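Local coordinates for Phosphoglucomutase/phosphomannomutase family protein (Burkholderia thailandensis, PDB 3UW2) that probably works as a metal-dependent phosphohexose mutase, shifting a phosphoryl group from one position to another within a sugar phosphate, at residues R314-R317 with E322-M325; I302-D305 with N311-R314; G80-G85 with S123-T128; G138-L143 with D264-R269. All coordinates share one frame; numbering follows the deposited sequence. Where two conformers were deposited one is given.

Contact 1. Residues R314-R317 with E322-M325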
loop_
_atom_site.group_PDB
_atom_site.type_symbol
_atom_site.label_atom_id
_atom_site.label_comp_id
_atom_site.label_asym_id
_atom_site.label_seq_id
_atom_site.Cartn_x
_atom_site.Cartn_y
_atom_site.Cartn_z
ATOM N N ARG A 314 -16.349 -14.847 7.045
ATOM C CA ARG A 314 -17.685 -14.934 7.619
ATOM C C ARG A 314 -18.394 -13.560 7.571
ATOM O O ARG A 314 -19.564 -13.430 7.152
ATOM C CB ARG A 314 -17.597 -15.430 9.067
ATOM C CG ARG A 314 -18.977 -15.509 9.728
ATOM C CD ARG A 314 -18.911 -15.816 11.233
ATOM N NE ARG A 314 -18.847 -17.262 11.363
ATOM C CZ ARG A 314 -19.873 -18.096 11.141
ATOM N NH1 ARG A 314 -21.073 -17.632 10.812
ATOM N NH2 ARG A 314 -19.708 -19.406 11.263
ATOM N N TRP A 315 -17.656 -12.524 7.950
ATOM C CA TRP A 315 -18.182 -11.173 7.896
ATOM C C TRP A 315 -18.675 -10.838 6.504
ATOM O O TRP A 315 -19.837 -10.356 6.320
ATOM C CB TRP A 315 -17.090 -10.230 8.340
ATOM C CG TRP A 315 -17.500 -8.801 8.265
ATOM C CD1 TRP A 315 -17.379 -7.957 7.179
ATOM C CD2 TRP A 315 -18.147 -7.984 9.324
ATOM N NE1 TRP A 315 -17.886 -6.723 7.480
ATOM C CE2 TRP A 315 -18.331 -6.660 8.750
ATOM C CE3 TRP A 315 -18.540 -8.211 10.645
ATOM C CZ2 TRP A 315 -18.906 -5.619 9.467
ATOM C CZ3 TRP A 315 -19.107 -7.139 11.382
ATOM C CH2 TRP A 315 -19.299 -5.880 10.792
ATOM N N VAL A 316 -17.827 -11.086 5.508
ATOM C CA VAL A 316 -18.192 -10.708 4.131
ATOM C C VAL A 316 -19.435 -11.499 3.676
ATOM O O VAL A 316 -20.358 -10.906 3.096
ATOM C CB VAL A 316 -17.045 -10.921 3.107
ATOM C CG1 VAL A 316 -17.579 -10.912 1.652
ATOM C CG2 VAL A 316 -15.936 -9.862 3.330
ATOM N N ARG A 317 -19.503 -12.778 4.023
ATOM C CA ARG A 317 -20.699 -13.591 3.688
ATOM C C ARG A 317 -21.947 -13.135 4.368
ATOM O O ARG A 317 -22.989 -13.037 3.712
ATOM C CB ARG A 317 -20.535 -15.070 3.940
ATOM C CG ARG A 317 -19.548 -15.704 2.999
ATOM C CD ARG A 317 -19.440 -17.166 3.336
ATOM N NE ARG A 317 -18.098 -17.656 3.025
ATOM C CZ ARG A 317 -17.285 -18.168 3.950
ATOM N NH1 ARG A 317 -17.688 -18.286 5.223
ATOM N NH2 ARG A 317 -16.089 -18.591 3.602
ATOM N N GLU A 322 -19.066 -11.941 -1.446
ATOM C CA GLU A 322 -18.277 -13.166 -1.620
ATOM C C GLU A 322 -16.809 -12.872 -1.307
ATOM O O GLU A 322 -16.160 -12.076 -2.041
ATOM C CB GLU A 322 -18.408 -13.721 -3.047
ATOM C CG GLU A 322 -19.816 -14.056 -3.516
ATOM C CD GLU A 322 -20.374 -15.382 -2.985
ATOM O OE1 GLU A 322 -21.588 -15.426 -2.709
ATOM O OE2 GLU A 322 -19.630 -16.375 -2.850
ATOM N N PRO A 323 -16.271 -13.489 -0.232
ATOM C CA PRO A 323 -14.845 -13.179 0.164
ATOM C C PRO A 323 -13.895 -13.826 -0.841
ATOM O O PRO A 323 -14.199 -14.938 -1.323
ATOM C CB PRO A 323 -14.685 -13.854 1.545
ATOM C CG PRO A 323 -15.695 -15.003 1.495
ATOM C CD PRO A 323 -16.868 -14.545 0.649
ATOM N N LEU A 324 -12.787 -13.154 -1.164
ATOM C CA LEU A 324 -11.819 -13.740 -2.104
ATOM C C LEU A 324 -10.461 -13.538 -1.489
ATOM O O LEU A 324 -9.858 -12.466 -1.548
ATOM C CB LEU A 324 -11.896 -13.093 -3.515
ATOM C CG LEU A 324 -11.351 -13.914 -4.701
ATOM C CD1 LEU A 324 -11.497 -13.025 -5.970
ATOM C CD2 LEU A 324 -9.904 -14.263 -4.591
ATOM N N MET A 325 -9.973 -14.592 -0.893
ATOM C CA MET A 325 -8.678 -14.531 -0.278
ATOM C C MET A 325 -7.622 -14.681 -1.320
ATOM O O MET A 325 -7.646 -15.641 -2.100
ATOM C CB MET A 325 -8.541 -15.576 0.853
ATOM C CG MET A 325 -7.204 -15.468 1.532
ATOM S SD MET A 325 -7.120 -16.462 3.027
ATOM C CE MET A 325 -7.359 -18.099 2.367
#

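Contact 2. Residues I302-D305 with N311-R314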
loop_
_atom_site.group_PDB
_atom_site.type_symbol
_atom_site.label_atom_id
_atom_site.label_comp_id
_atom_site.label_asym_id
_atom_site.label_seq_id
_atom_site.Cartn_x
_atom_site.Cartn_y
_atom_site.Cartn_z
ATOM N N ILE A 302 -15.081 -9.418 -2.348
ATOM C CA ILE A 302 -14.216 -8.500 -1.582
ATOM C C ILE A 302 -12.902 -9.232 -1.474
ATOM O O ILE A 302 -12.870 -10.391 -1.000
ATOM C CB ILE A 302 -14.777 -8.256 -0.157
ATOM C CG1 ILE A 302 -16.221 -7.693 -0.211
ATOM C CG2 ILE A 302 -13.793 -7.394 0.697
ATOM C CD1 ILE A 302 -16.368 -6.322 -0.868
ATOM N N ILE A 303 -11.844 -8.625 -1.982
ATOM C CA ILE A 303 -10.518 -9.268 -2.030
ATOM C C ILE A 303 -9.646 -8.889 -0.815
ATOM O O ILE A 303 -9.559 -7.727 -0.459
ATOM C CB ILE A 303 -9.769 -8.887 -3.339
ATOM C CG1 ILE A 303 -10.620 -9.325 -4.578
ATOM C CG2 ILE A 303 -8.362 -9.576 -3.360
ATOM C CD1 ILE A 303 -10.241 -8.622 -5.921
ATOM N N TYR A 304 -8.984 -9.866 -0.201
ATOM C CA TYR A 304 -8.010 -9.534 0.798
ATOM C C TYR A 304 -6.907 -10.606 0.746
ATOM O O TYR A 304 -7.057 -11.609 0.048
ATOM C CB TYR A 304 -8.672 -9.507 2.177
ATOM C CG TYR A 304 -9.455 -10.779 2.508
ATOM C CD1 TYR A 304 -8.859 -11.838 3.234
ATOM C CD2 TYR A 304 -10.786 -10.913 2.123
ATOM C CE1 TYR A 304 -9.572 -12.977 3.561
ATOM C CE2 TYR A 304 -11.524 -12.049 2.456
ATOM C CZ TYR A 304 -10.913 -13.073 3.178
ATOM O OH TYR A 304 -11.649 -14.202 3.520
ATOM N N ASP A 305 -5.829 -10.438 1.511
ATOM C CA ASP A 305 -4.675 -11.326 1.344
ATOM C C ASP A 305 -4.632 -12.366 2.472
ATOM O O ASP A 305 -5.360 -12.266 3.464
ATOM C CB ASP A 305 -3.398 -10.468 1.205
ATOM C CG ASP A 305 -2.943 -9.820 2.554
ATOM O OD1 ASP A 305 -3.756 -9.148 3.245
ATOM O OD2 ASP A 305 -1.749 -10.016 2.918
ATOM N N ASN A 311 -11.721 -13.801 10.554
ATOM C CA ASN A 311 -13.076 -13.190 10.661
ATOM C C ASN A 311 -13.628 -12.567 9.390
ATOM O O ASN A 311 -14.824 -12.372 9.256
ATOM C CB ASN A 311 -13.110 -12.129 11.782
ATOM C CG ASN A 311 -12.947 -12.733 13.151
ATOM O OD1 ASN A 311 -13.440 -13.829 13.420
ATOM N ND2 ASN A 311 -12.282 -12.000 14.043
ATOM N N LEU A 312 -12.762 -12.229 8.457
ATOM C CA LEU A 312 -13.243 -11.602 7.237
ATOM C C LEU A 312 -14.178 -12.453 6.355
ATOM O O LEU A 312 -15.186 -11.947 5.857
ATOM C CB LEU A 312 -12.029 -11.074 6.400
ATOM C CG LEU A 312 -11.748 -9.585 6.499
ATOM C CD1 LEU A 312 -10.307 -9.216 6.078
ATOM C CD2 LEU A 312 -12.745 -8.874 5.573
ATOM N N ALA A 313 -13.839 -13.711 6.143
ATOM C CA ALA A 313 -14.661 -14.581 5.291
ATOM C C ALA A 313 -16.133 -14.555 5.750
ATOM O O ALA A 313 -17.040 -14.306 4.940
ATOM C CB ALA A 313 -14.133 -16.024 5.310
ATOM N N ARG A 314 -16.349 -14.847 7.045
ATOM C CA ARG A 314 -17.685 -14.934 7.619
ATOM C C ARG A 314 -18.394 -13.560 7.571
ATOM O O ARG A 314 -19.564 -13.430 7.152
ATOM C CB ARG A 314 -17.597 -15.430 9.067
ATOM C CG ARG A 314 -18.977 -15.509 9.728
ATOM C CD ARG A 314 -18.911 -15.816 11.233
ATOM N NE ARG A 314 -18.847 -17.262 11.363
ATOM C CZ ARG A 314 -19.873 -18.096 11.141
ATOM N NH1 ARG A 314 -21.073 -17.632 10.812
ATOM N NH2 ARG A 314 -19.708 -19.406 11.263
HETATM O O HOH W 1 -10.999 -14.761 6.537
#

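Contact 3. Residues G80-G85 with S123-T128. With EDO (1,2-ethanediol), chain D.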
loop_
_atom_site.group_PDB
_atom_site.type_symbol
_atom_site.label_atom_id
_atom_site.label_comp_id
_atom_site.label_asym_id
_atom_site.label_seq_id
_atom_site.Cartn_x
_atom_site.Cartn_y
_atom_site.Cartn_z
ATOM N N GLY A 80 13.996 14.863 -11.966
ATOM C CA GLY A 80 14.529 15.547 -13.192
ATOM C C GLY A 80 15.341 14.586 -14.101
ATOM O O GLY A 80 15.191 14.632 -15.312
ATOM N N ALA A 81 16.198 13.707 -13.549
ATOM C CA ALA A 81 17.007 12.797 -14.341
ATOM C C ALA A 81 16.099 11.774 -15.015
ATOM O O ALA A 81 16.298 11.340 -16.161
ATOM C CB ALA A 81 18.063 12.072 -13.438
ATOM N N LEU A 82 15.060 11.406 -14.293
ATOM C CA LEU A 82 14.120 10.380 -14.770
ATOM C C LEU A 82 13.422 10.957 -15.972
ATOM O O LEU A 82 13.323 10.283 -17.009
ATOM C CB LEU A 82 13.099 10.021 -13.668
ATOM C CG LEU A 82 11.955 9.068 -14.090
ATOM C CD1 LEU A 82 12.514 7.671 -14.268
ATOM C CD2 LEU A 82 10.822 9.075 -13.060
ATOM N N ALA A 83 12.962 12.201 -15.842
ATOM C CA ALA A 83 12.254 12.882 -16.934
ATOM C C ALA A 83 13.142 13.033 -18.178
ATOM O O ALA A 83 12.646 12.860 -19.314
ATOM C CB ALA A 83 11.682 14.267 -16.478
ATOM N N ASP A 84 14.423 13.387 -17.976
ATOM C CA ASP A 84 15.399 13.467 -19.090
ATOM C C ASP A 84 15.460 12.124 -19.870
ATOM O O ASP A 84 15.525 12.115 -21.095
ATOM C CB ASP A 84 16.822 13.819 -18.614
ATOM C CG ASP A 84 16.931 15.226 -18.013
ATOM O OD1 ASP A 84 16.157 16.171 -18.333
ATOM O OD2 ASP A 84 17.829 15.389 -17.204
ATOM N N GLY A 85 15.483 11.022 -19.135
ATOM C CA GLY A 85 15.611 9.660 -19.692
ATOM C C GLY A 85 14.367 9.261 -20.478
ATOM O O GLY A 85 14.470 8.637 -21.576
ATOM N N SER A 123 0.337 6.087 -18.114
ATOM C CA SER A 123 1.497 5.473 -17.385
ATOM C C SER A 123 2.062 6.508 -16.396
ATOM O O SER A 123 1.924 7.692 -16.638
ATOM C CB SER A 123 2.577 5.064 -18.396
ATOM O OG SER A 123 2.016 4.149 -19.326
ATOM N N CYS A 124 2.663 6.094 -15.274
ATOM C CA CYS A 124 3.292 7.090 -14.379
ATOM C C CYS A 124 4.399 6.470 -13.645
ATOM O O CYS A 124 4.397 5.234 -13.458
ATOM C CB CYS A 124 2.332 7.671 -13.337
ATOM S SG CYS A 124 1.615 6.450 -12.205
ATOM N N ILE A 125 5.308 7.306 -13.171
ATOM C CA ILE A 125 6.347 6.805 -12.293
ATOM C C ILE A 125 6.403 7.791 -11.120
ATOM O O ILE A 125 6.462 8.985 -11.325
ATOM C CB ILE A 125 7.714 6.781 -12.993
ATOM C CG1 ILE A 125 7.667 5.850 -14.198
ATOM C CG2 ILE A 125 8.787 6.324 -12.009
ATOM C CD1 ILE A 125 8.901 6.011 -15.105
ATOM N N VAL A 126 6.353 7.285 -9.905
ATOM C CA VAL A 126 6.443 8.139 -8.754
ATOM C C VAL A 126 7.817 7.887 -8.154
ATOM O O VAL A 126 8.193 6.724 -7.886
ATOM C CB VAL A 126 5.277 7.912 -7.744
ATOM C CG1 VAL A 126 5.405 8.943 -6.587
ATOM C CG2 VAL A 126 3.889 8.109 -8.435
ATOM N N VAL A 127 8.605 8.960 -7.966
ATOM C CA VAL A 127 9.926 8.724 -7.300
ATOM C C VAL A 127 9.707 8.816 -5.778
ATOM O O VAL A 127 9.450 9.928 -5.253
ATOM C CB VAL A 127 10.895 9.858 -7.752
ATOM C CG1 VAL A 127 12.301 9.645 -7.167
ATOM C CG2 VAL A 127 10.946 9.910 -9.308
ATOM N N THR A 128 9.837 7.699 -5.027
ATOM C CA THR A 128 9.511 7.758 -3.668
ATOM C C THR A 128 10.243 6.574 -2.993
ATOM O O THR A 128 10.486 5.524 -3.619
ATOM C CB THR A 128 7.983 7.637 -3.383
ATOM O OG1 THR A 128 7.796 7.506 -1.956
ATOM C CG2 THR A 128 7.452 6.383 -4.028
HETATM C C1 EDO D . 13.109 18.257 -17.647
HETATM O O1 EDO D . 13.285 17.071 -18.512
HETATM C C2 EDO D . 12.938 17.880 -16.147
HETATM O O2 EDO D . 14.274 17.572 -15.691
#

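Contact 4. Residues G138-L143 with D264-R269. With ZN (zinc ion), chain K; PO4 (phosphate ion), chain B.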
loop_
_atom_site.group_PDB
_atom_site.type_symbol
_atom_site.label_atom_id
_atom_site.label_comp_id
_atom_site.label_asym_id
_atom_site.label_seq_id
_atom_site.Cartn_x
_atom_site.Cartn_y
_atom_site.Cartn_z
ATOM N N GLY A 138 13.394 5.576 -4.663
ATOM C CA GLY A 138 12.914 4.447 -5.470
ATOM C C GLY A 138 11.919 4.881 -6.464
ATOM O O GLY A 138 11.692 6.127 -6.625
ATOM N N PHE A 139 11.308 3.908 -7.154
ATOM C CA PHE A 139 10.349 4.270 -8.214
ATOM C C PHE A 139 9.182 3.288 -8.192
ATOM O O PHE A 139 9.394 2.054 -8.178
ATOM C CB PHE A 139 11.039 4.217 -9.585
ATOM C CG PHE A 139 12.331 5.046 -9.653
ATOM C CD1 PHE A 139 12.320 6.315 -10.178
ATOM C CD2 PHE A 139 13.570 4.495 -9.196
ATOM C CE1 PHE A 139 13.492 7.074 -10.235
ATOM C CE2 PHE A 139 14.745 5.238 -9.249
ATOM C CZ PHE A 139 14.705 6.556 -9.778
ATOM N N LYS A 140 7.978 3.827 -8.183
ATOM C CA LYS A 140 6.751 3.043 -8.246
ATOM C C LYS A 140 6.209 3.293 -9.645
ATOM O O LYS A 140 6.116 4.448 -10.021
ATOM C CB LYS A 140 5.790 3.500 -7.112
ATOM C CG LYS A 140 6.257 2.994 -5.714
ATOM C CD LYS A 140 5.208 3.203 -4.587
ATOM C CE LYS A 140 5.665 2.529 -3.302
ATOM N NZ LYS A 140 4.988 3.054 -2.091
ATOM N N MET A 141 5.910 2.226 -10.425
ATOM C CA MET A 141 5.706 2.364 -11.869
ATOM C C MET A 141 4.365 1.817 -12.345
ATOM O O MET A 141 4.021 0.668 -12.041
ATOM C CB MET A 141 6.808 1.633 -12.587
ATOM C CG MET A 141 8.181 2.335 -12.397
ATOM S SD MET A 141 9.556 1.263 -12.864
ATOM C CE MET A 141 9.497 0.011 -11.585
ATOM N N VAL A 142 3.621 2.635 -13.063
ATOM C CA VAL A 142 2.374 2.153 -13.679
ATOM C C VAL A 142 2.522 2.244 -15.176
ATOM O O VAL A 142 2.700 3.335 -15.735
ATOM C CB VAL A 142 1.143 2.888 -13.133
ATOM C CG1 VAL A 142 -0.110 2.455 -13.943
ATOM C CG2 VAL A 142 0.971 2.542 -11.638
ATOM N N LEU A 143 2.422 1.098 -15.852
ATOM C CA LEU A 143 2.613 1.088 -17.321
ATOM C C LEU A 143 1.270 0.760 -18.033
ATOM O O LEU A 143 0.762 -0.343 -17.936
ATOM C CB LEU A 143 3.722 0.132 -17.727
ATOM C CG LEU A 143 3.727 -0.295 -19.228
ATOM C CD1 LEU A 143 4.048 0.869 -20.154
ATOM C CD2 LEU A 143 4.584 -1.532 -19.529
ATOM N N ASP A 264 1.828 6.851 5.898
ATOM C CA ASP A 264 3.190 6.490 5.608
ATOM C C ASP A 264 3.799 7.572 4.685
ATOM O O ASP A 264 3.115 8.527 4.323
ATOM C CB ASP A 264 3.274 5.089 5.014
ATOM C CG ASP A 264 2.878 5.033 3.563
ATOM O OD1 ASP A 264 2.176 5.905 3.006
ATOM O OD2 ASP A 264 3.219 3.993 3.017
ATOM N N GLY A 265 5.086 7.448 4.357
ATOM C CA GLY A 265 5.781 8.624 3.765
ATOM C C GLY A 265 5.302 9.061 2.409
ATOM O O GLY A 265 5.514 10.215 2.051
ATOM N N ASP A 266 4.636 8.181 1.615
ATOM C CA ASP A 266 4.113 8.685 0.350
ATOM C C ASP A 266 2.570 8.696 0.263
ATOM O O ASP A 266 1.992 8.996 -0.803
ATOM C CB ASP A 266 4.745 7.933 -0.870
ATOM C CG ASP A 266 4.373 6.457 -0.889
ATOM O OD1 ASP A 266 4.036 5.985 0.203
ATOM O OD2 ASP A 266 4.391 5.730 -1.920
ATOM N N GLY A 267 1.897 8.352 1.344
ATOM C CA GLY A 267 0.426 8.526 1.406
ATOM C C GLY A 267 -0.367 7.328 0.777
ATOM O O GLY A 267 -1.547 7.439 0.554
ATOM N N ASP A 268 0.265 6.209 0.450
ATOM C CA ASP A 268 -0.576 5.092 -0.088
ATOM C C ASP A 268 -0.967 4.106 1.062
ATOM O O ASP A 268 -1.524 3.039 0.815
ATOM C CB ASP A 268 0.066 4.406 -1.294
ATOM C CG ASP A 268 1.305 3.639 -0.922
ATOM O OD1 ASP A 268 1.652 3.703 0.259
ATOM O OD2 ASP A 268 1.955 3.002 -1.786
ATOM N N ARG A 269 -0.679 4.485 2.319
ATOM C CA ARG A 269 -1.124 3.690 3.453
ATOM C C ARG A 269 -1.632 4.586 4.586
ATOM O O ARG A 269 -1.001 5.627 4.893
ATOM C CB ARG A 269 -0.014 2.801 4.010
ATOM C CG ARG A 269 0.480 1.736 3.055
ATOM C CD ARG A 269 1.398 0.738 3.777
ATOM N NE ARG A 269 2.743 1.273 3.972
ATOM C CZ ARG A 269 3.696 0.700 4.714
ATOM N NH1 ARG A 269 3.476 -0.459 5.349
ATOM N NH2 ARG A 269 4.883 1.293 4.818
HETATM ZN ZN ZN K . 3.685 3.923 0.875
HETATM P P PO4 B . 6.111 1.730 0.840
HETATM O O2 PO4 B . 4.605 1.921 0.981
HETATM O O3 PO4 B . 6.620 0.807 1.923
HETATM O O4 PO4 B . 6.558 1.425 -0.554
#

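Contact 1. Residues R314-R317 with E322-M325
Glu322 touches Val316 through its backbone N, but the backbone hydrogen bonds of its strand run to the neighbouring strand, where Glu322 and Leu324 both pair with Ile302. No hydrogen bond joins 314-317 to 322-325, so what holds them together is a fit of carbon surfaces. Val316 leads with one methyl. Its CG1, turned anti to the backbone N (chi1 163°), reaches the strand backbone at Pro323 N, 3.4 Å away, and lies 3.8 Å from Pro323 CD, where the ring closes on that nitrogen. Arg317 lies across the same ring, the two side chains crossing at about a right angle. The touching is done by the aliphatic base, with Arg317 CG 3.7 Å from Pro323 CD. Further out, Arg317 NE passes Pro323 CG at 3.9 Å, the guanidinium lying obliquely to it. Val316 also packs on Ile302, while the arginine side of the contact is exposed. Helix 311-318 links the parallel, neighbouring strands 301-305 and 322-326, and this is the helix-to-second-strand half of that beta-alpha-beta crossover in alpha/beta/alpha domain III.

Contact 2. Residues I302-D305 with N311-R314
Tyr304 presents one face of its ring to Leu312, and the two side chains run past each other in opposite directions. Near the leucine's root, Leu312 CB sits 4.1 Å from the centroid of the Tyr304 ring and 16° off the normal, a CH-pi contact displaced toward the hydroxyl end; near its tip, Leu312 CD1 lies 4.0 Å from Tyr304 CG, at the other end of the ring. The tyrosine gets there through a chi1 of 52°, which sets CG between its own backbone N and carbonyl carbon. Its ring axis then carries the hydroxyl beyond the leucine to the next residue of the helix, where Tyr304 OH lies 3.6 Å from Ala313 CB. Ala313 N is near the hydroxyl too, but the angle is too poor for a direct bond, and a water completes the link. It accepts from Ala313 N at 3.1 Å and is hydrogen-bonded to Tyr304 OH, also at 3.1 Å. Leu286, Pro323 and Met325 also touch the tyrosine side chain. The chemistry is thus divided along one side chain: dispersion and CH-pi contact hold the ring, whereas its hydroxyl and a backbone N-H of the helix are bridged by one water.

Contact 3. Residues G80-G85 with S123-T128
Leu82 of helix 75-88 faces Ile125 and Val127 of strand 124-127, and the nearest CA atoms, those of Leu82 and Val127, are 8.7 Å apart, so side chains alone bridge the gap. One leucine does so from the helix. Its chi1 of 173° turns CG away from the backbone N, so that the chain extends toward the strand and places its CD2 methyl against two residues that alternate onto the same face of the sheet. Leu82 CD2 meets Ile125 CG2 at 3.6 Å, the two side chains crossing at a slant, and it lies 3.8 Å from Val127 CG2, where leucine and valine pass in opposite senses. This is the usual layering of an alpha/beta/alpha domain, here domain I, with a helix laid over its mixed sheet; Leu82 also rests on Val67 of the adjoining parallel strand, and Phe53 of helix 43-59 packs on Ile125. On another side of the helix a 1,2-ethanediol, probably from the crystallisation liquor, donates from O2 to Gly80 O at 3.1 Å and from O1 to Asp84 OD1 at 3.0 Å, while Asp84 OD2 forms a salt bridge with Arg47.

Contact 4. Residues G138-L143 with D264-R269
Lys140 reaches Asp266 and Asp268 on a stretched chain: its first torsion (chi1 -74°) sets CG anti to the carbonyl carbon, and from there to NZ the chain is extended. The three aspartates of the opposite loop share another torsion, each CG lying between its backbone N and carbonyl carbon, and their carboxylates converge on one zinc ion. This is the metal-binding loop of the phosphohexose mutases, opened by a type I turn from Asp264 to Gly267 and carried by domain II; the lysine comes from a strand of domain I. Zinc, at a site where magnesium is probably the working cofactor, is bound by Asp264 OD2 and Asp266 OD1 at 2.2 Å each, by Asp268 OD1 at 2.1 Å and by phosphate O2 at 2.2 Å. Two carboxylates spend their second oxygen on the lysine: Lys140 NZ forms salt bridges with Asp266 OD2 (2.7 Å) and Asp268 OD2 (3.0 Å), both on the syn side though tilted from the carboxylate planes, and donates to phosphate O4 at 2.7 Å. Thr101 also bonds Asp266 OD2. The phosphate, bonded by His131 and probably from the crystallisation liquor, may lie where the phosphoryl group of the family's phosphoserine would bind. Asp264 is steadied within its loop: Arg269 NE forms a salt bridge with Asp264 OD2 at 2.9 Å (N-H...O 166°), in the guanidinium plane but 42° above the carboxylate plane.

How the contacts relate
The contacts fall into two pairs, the members of each touching. Contacts 1 and 2 share helix 311-318 and neighbouring strands of one sheet, with centres about 4 Å apart; Pro323 CB lies 3.6 Å from Tyr304 OH, so the proline and tyrosine pack together beneath the helix. Contacts 3 and 4, centres about 12 Å apart, meet through paired strands, Val126 N lying 2.8 Å from Lys140 O in a probable hydrogen bond. Contact 3 therefore lies on the strand next to that of Lys140, the side chain of Val127 about 13 Å from zinc. Contact 2 is centred about 25 Å from contact 4, and contact 1 about 39 Å from contact 3, across the chain's centre.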